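Local structure of DNA photolyase (Agrobacterium tumefaciens, 4U63) at residues A[76-81]-A[90-95]. The protein repairs cyclobutane pyrimidine dimers in ultraviolet-damaged DNA as a light-driven class III photolyase that carries FAD and a methenyltetrahydrofolate antenna. Numbering follows the deposited sequence.
Sequences HSLAAL and GRLVLA. With SO4 (sulfate ion), chain H.
Leu92 meets Leu78 and Leu81 of helix 68-87 through one methyl end, crossing both leucine side chains at about a right angle. CB of Leu92 points toward the helix but touches none of segment 76-81. CG, anti to the backbone N (chi1 -178°), carries the two methyls from the backbone toward the helix, yet Leu92 CG still stays 4.9 Å from Leu81 CD2. Leu92 CD1 makes a loose approach of 4.4 Å to Leu81 CD2. The real contact falls to Leu92 CD2, which lies 4.0 Å from Leu78 CD2 and 4.1 Å from Leu81 CD2, and also comes near Leu78 O. Leu78 CD2 and Leu81 CD2, three residues apart on the helix, are 5.0 Å from each other. Leu78 reaches Leu92 with CG beside its own backbone N (chi1 -70°).

The packing joins the helix of a beta-alpha-beta unit, strand 53-59, helix 68-87 and strand 93-96, to the approach into its second strand, an edge of the five-stranded parallel sheet in the Rossmann-like photolyase domain. On strand 53-59, Tyr57 packs on Leu78 and Leu94, and Pro55 on Leu92, continuing this buried apolar layer. Leu94 projects to the same side as Leu92; Leu94 CD2 lies 3.8 Å from Leu92 CD2 but 4.7 Å from Leu78 CD2. No hydrogen bond links the two segments. Arg91 points away from the helix, touches Trp197, and offers the edge of its guanidinium to a sulfate probably derived from the crystallisation liquor: Arg91 NH1 donates to sulfate O3 at 3.2 Å, and NH2 more weakly to O1.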
ATOM      1  N   HIS A  76      -5.179  12.070  -8.840  1.00 24.69           N
ATOM      2  CA  HIS A  76      -6.449  12.397  -8.197  1.00 21.33           C
ATOM      3  C   HIS A  76      -6.259  12.872  -6.765  1.00 22.66           C
ATOM      4  O   HIS A  76      -6.970  13.763  -6.317  1.00 26.96           O
ATOM      5  CB  HIS A  76      -7.380  11.207  -8.260  1.00 22.06           C
ATOM      6  CG  HIS A  76      -7.841  10.914  -9.643  1.00 26.44           C
ATOM      7  ND1 HIS A  76      -8.608  11.799 -10.363  1.00 30.51           N
ATOM      8  CD2 HIS A  76      -7.644   9.847 -10.444  1.00 27.34           C
ATOM      9  CE1 HIS A  76      -8.865  11.291 -11.551  1.00 32.70           C
ATOM     10  NE2 HIS A  76      -8.296  10.104 -11.625  1.00 31.73           N
ATOM     11  N   SER A  77      -5.292  12.291  -6.067  1.00 21.26           N
ATOM     12  CA  SER A  77      -4.966  12.715  -4.720  1.00 23.22           C
ATOM     13  C   SER A  77      -4.494  14.171  -4.683  1.00 23.09           C
ATOM     14  O   SER A  77      -4.927  14.935  -3.838  1.00 24.75           O
ATOM     15  CB  SER A  77      -3.899  11.813  -4.105  1.00 24.74           C
ATOM     16  OG  SER A  77      -3.793  12.087  -2.723  1.00 25.72           O
ATOM     17  N   LEU A  78      -3.599  14.537  -5.600  1.00 22.04           N
ATOM     18  CA  LEU A  78      -3.107  15.920  -5.692  1.00 23.09           C
ATOM     19  C   LEU A  78      -4.212  16.902  -6.086  1.00 24.63           C
ATOM     20  O   LEU A  78      -4.290  18.007  -5.545  1.00 25.48           O
ATOM     21  CB  LEU A  78      -1.934  16.010  -6.666  1.00 22.79           C
ATOM     22  CG  LEU A  78      -0.642  15.349  -6.181  1.00 23.09           C
ATOM     23  CD1 LEU A  78       0.368  15.312  -7.318  1.00 25.27           C
ATOM     24  CD2 LEU A  78      -0.063  16.070  -4.975  1.00 28.78           C
ATOM     25  N   ALA A  79      -5.075  16.497  -7.009  1.00 22.64           N
ATOM     26  CA  ALA A  79      -6.220  17.322  -7.368  1.00 25.29           C
ATOM     27  C   ALA A  79      -7.118  17.563  -6.152  1.00 25.57           C
ATOM     28  O   ALA A  79      -7.547  18.688  -5.906  1.00 26.64           O
ATOM     29  CB  ALA A  79      -7.011  16.684  -8.492  1.00 22.72           C
ATOM     30  N   ALA A  80      -7.383  16.512  -5.382  1.00 23.41           N
ATOM     31  CA  ALA A  80      -8.230  16.646  -4.188  1.00 24.66           C
ATOM     32  C   ALA A  80      -7.577  17.510  -3.113  1.00 24.64           C
ATOM     33  O   ALA A  80      -8.240  18.352  -2.510  1.00 25.99           O
ATOM     34  CB  ALA A  80      -8.582  15.282  -3.628  1.00 22.80           C
ATOM     35  N   LEU A  81      -6.281  17.306  -2.875  1.00 24.68           N
ATOM     36  CA  LEU A  81      -5.563  18.091  -1.870  1.00 23.95           C
ATOM     37  C   LEU A  81      -5.553  19.575  -2.249  1.00 24.80           C
ATOM     38  O   LEU A  81      -5.793  20.439  -1.399  1.00 24.05           O
ATOM     39  CB  LEU A  81      -4.126  17.574  -1.678  1.00 24.33           C
ATOM     40  CG  LEU A  81      -3.291  18.337  -0.647  1.00 25.27           C
ATOM     41  CD1 LEU A  81      -3.910  18.212   0.737  1.00 27.47           C
ATOM     42  CD2 LEU A  81      -1.856  17.829  -0.648  1.00 25.77           C
ATOM     43  N   GLY A  90      -5.657  28.608   0.803  1.00 32.26           N
ATOM     44  CA  GLY A  90      -4.304  28.334   0.339  1.00 31.47           C
ATOM     45  C   GLY A  90      -4.259  27.883  -1.107  1.00 30.68           C
ATOM     46  O   GLY A  90      -5.188  28.092  -1.875  1.00 32.86           O
ATOM     47  N   ARG A  91      -3.148  27.265  -1.456  1.00 29.56           N
ATOM     48  CA  ARG A  91      -2.929  26.651  -2.759  1.00 29.17           C
ATOM     49  C   ARG A  91      -1.906  25.565  -2.563  1.00 27.47           C
ATOM     50  O   ARG A  91      -1.244  25.518  -1.524  1.00 27.16           O
ATOM     51  CB  ARG A  91      -2.345  27.637  -3.756  1.00 31.90           C
ATOM     52  CG  ARG A  91      -3.230  28.800  -4.143  1.00 34.32           C
ATOM     53  CD  ARG A  91      -2.591  29.514  -5.316  1.00 36.37           C
ATOM     54  NE  ARG A  91      -3.252  30.764  -5.642  1.00 43.30           N
ATOM     55  CZ  ARG A  91      -2.865  31.585  -6.614  1.00 41.49           C
ATOM     56  NH1 ARG A  91      -1.807  31.291  -7.370  1.00 46.95           N
ATOM     57  NH2 ARG A  91      -3.536  32.706  -6.830  1.00 45.67           N
ATOM     58  N   LEU A  92      -1.766  24.708  -3.569  1.00 25.51           N
ATOM     59  CA  LEU A  92      -0.692  23.732  -3.610  1.00 22.81           C
ATOM     60  C   LEU A  92       0.257  24.077  -4.754  1.00 24.59           C
ATOM     61  O   LEU A  92      -0.122  24.023  -5.915  1.00 28.20           O
ATOM     62  CB  LEU A  92      -1.237  22.314  -3.788  1.00 23.66           C
ATOM     63  CG  LEU A  92      -0.207  21.178  -3.799  1.00 24.13           C
ATOM     64  CD1 LEU A  92       0.538  21.058  -2.468  1.00 25.14           C
ATOM     65  CD2 LEU A  92      -0.879  19.858  -4.121  1.00 25.99           C
ATOM     66  N   VAL A  93       1.484  24.439  -4.410  1.00 24.29           N
ATOM     67  CA  VAL A  93       2.535  24.666  -5.403  1.00 24.71           C
ATOM     68  C   VAL A  93       3.075  23.312  -5.872  1.00 24.43           C
ATOM     69  O   VAL A  93       3.450  22.463  -5.060  1.00 26.15           O
ATOM     70  CB  VAL A  93       3.696  25.501  -4.832  1.00 28.01           C
ATOM     71  CG1 VAL A  93       4.803  25.677  -5.869  1.00 29.97           C
ATOM     72  CG2 VAL A  93       3.205  26.862  -4.365  1.00 28.60           C
ATOM     73  N   LEU A  94       3.114  23.121  -7.187  1.00 25.91           N
ATOM     74  CA  LEU A  94       3.680  21.921  -7.780  1.00 24.41           C
ATOM     75  C   LEU A  94       5.021  22.261  -8.401  1.00 24.36           C
ATOM     76  O   LEU A  94       5.156  23.274  -9.076  1.00 26.89           O
ATOM     77  CB  LEU A  94       2.745  21.366  -8.847  1.00 26.08           C
ATOM     78  CG  LEU A  94       1.347  20.948  -8.387  1.00 26.27           C
ATOM     79  CD1 LEU A  94       0.613  20.337  -9.568  1.00 28.95           C
ATOM     80  CD2 LEU A  94       1.377  19.974  -7.209  1.00 25.89           C
ATOM     81  N   ALA A  95       6.004  21.404  -8.171  1.00 24.39           N
ATOM     82  CA  ALA A  95       7.351  21.605  -8.692  1.00 28.29           C
ATOM     83  C   ALA A  95       8.020  20.267  -8.978  1.00 26.37           C
ATOM     84  O   ALA A  95       7.742  19.274  -8.310  1.00 27.26           O
ATOM     85  CB  ALA A  95       8.171  22.405  -7.701  1.00 29.69           C
TER
HETATM   86  S   SO4 H1007      -2.066  34.296  -9.835  0.70 93.22           S
HETATM   87  O1  SO4 H1007      -3.053  35.089  -9.073  0.70 92.46           O
HETATM   88  O2  SO4 H1007      -1.536  35.114 -10.943  0.70 87.11           O
HETATM   89  O3  SO4 H1007      -0.959  33.891  -8.941  0.70 72.63           O
HETATM   90  O4  SO4 H1007      -2.723  33.095 -10.389  0.70 84.44           O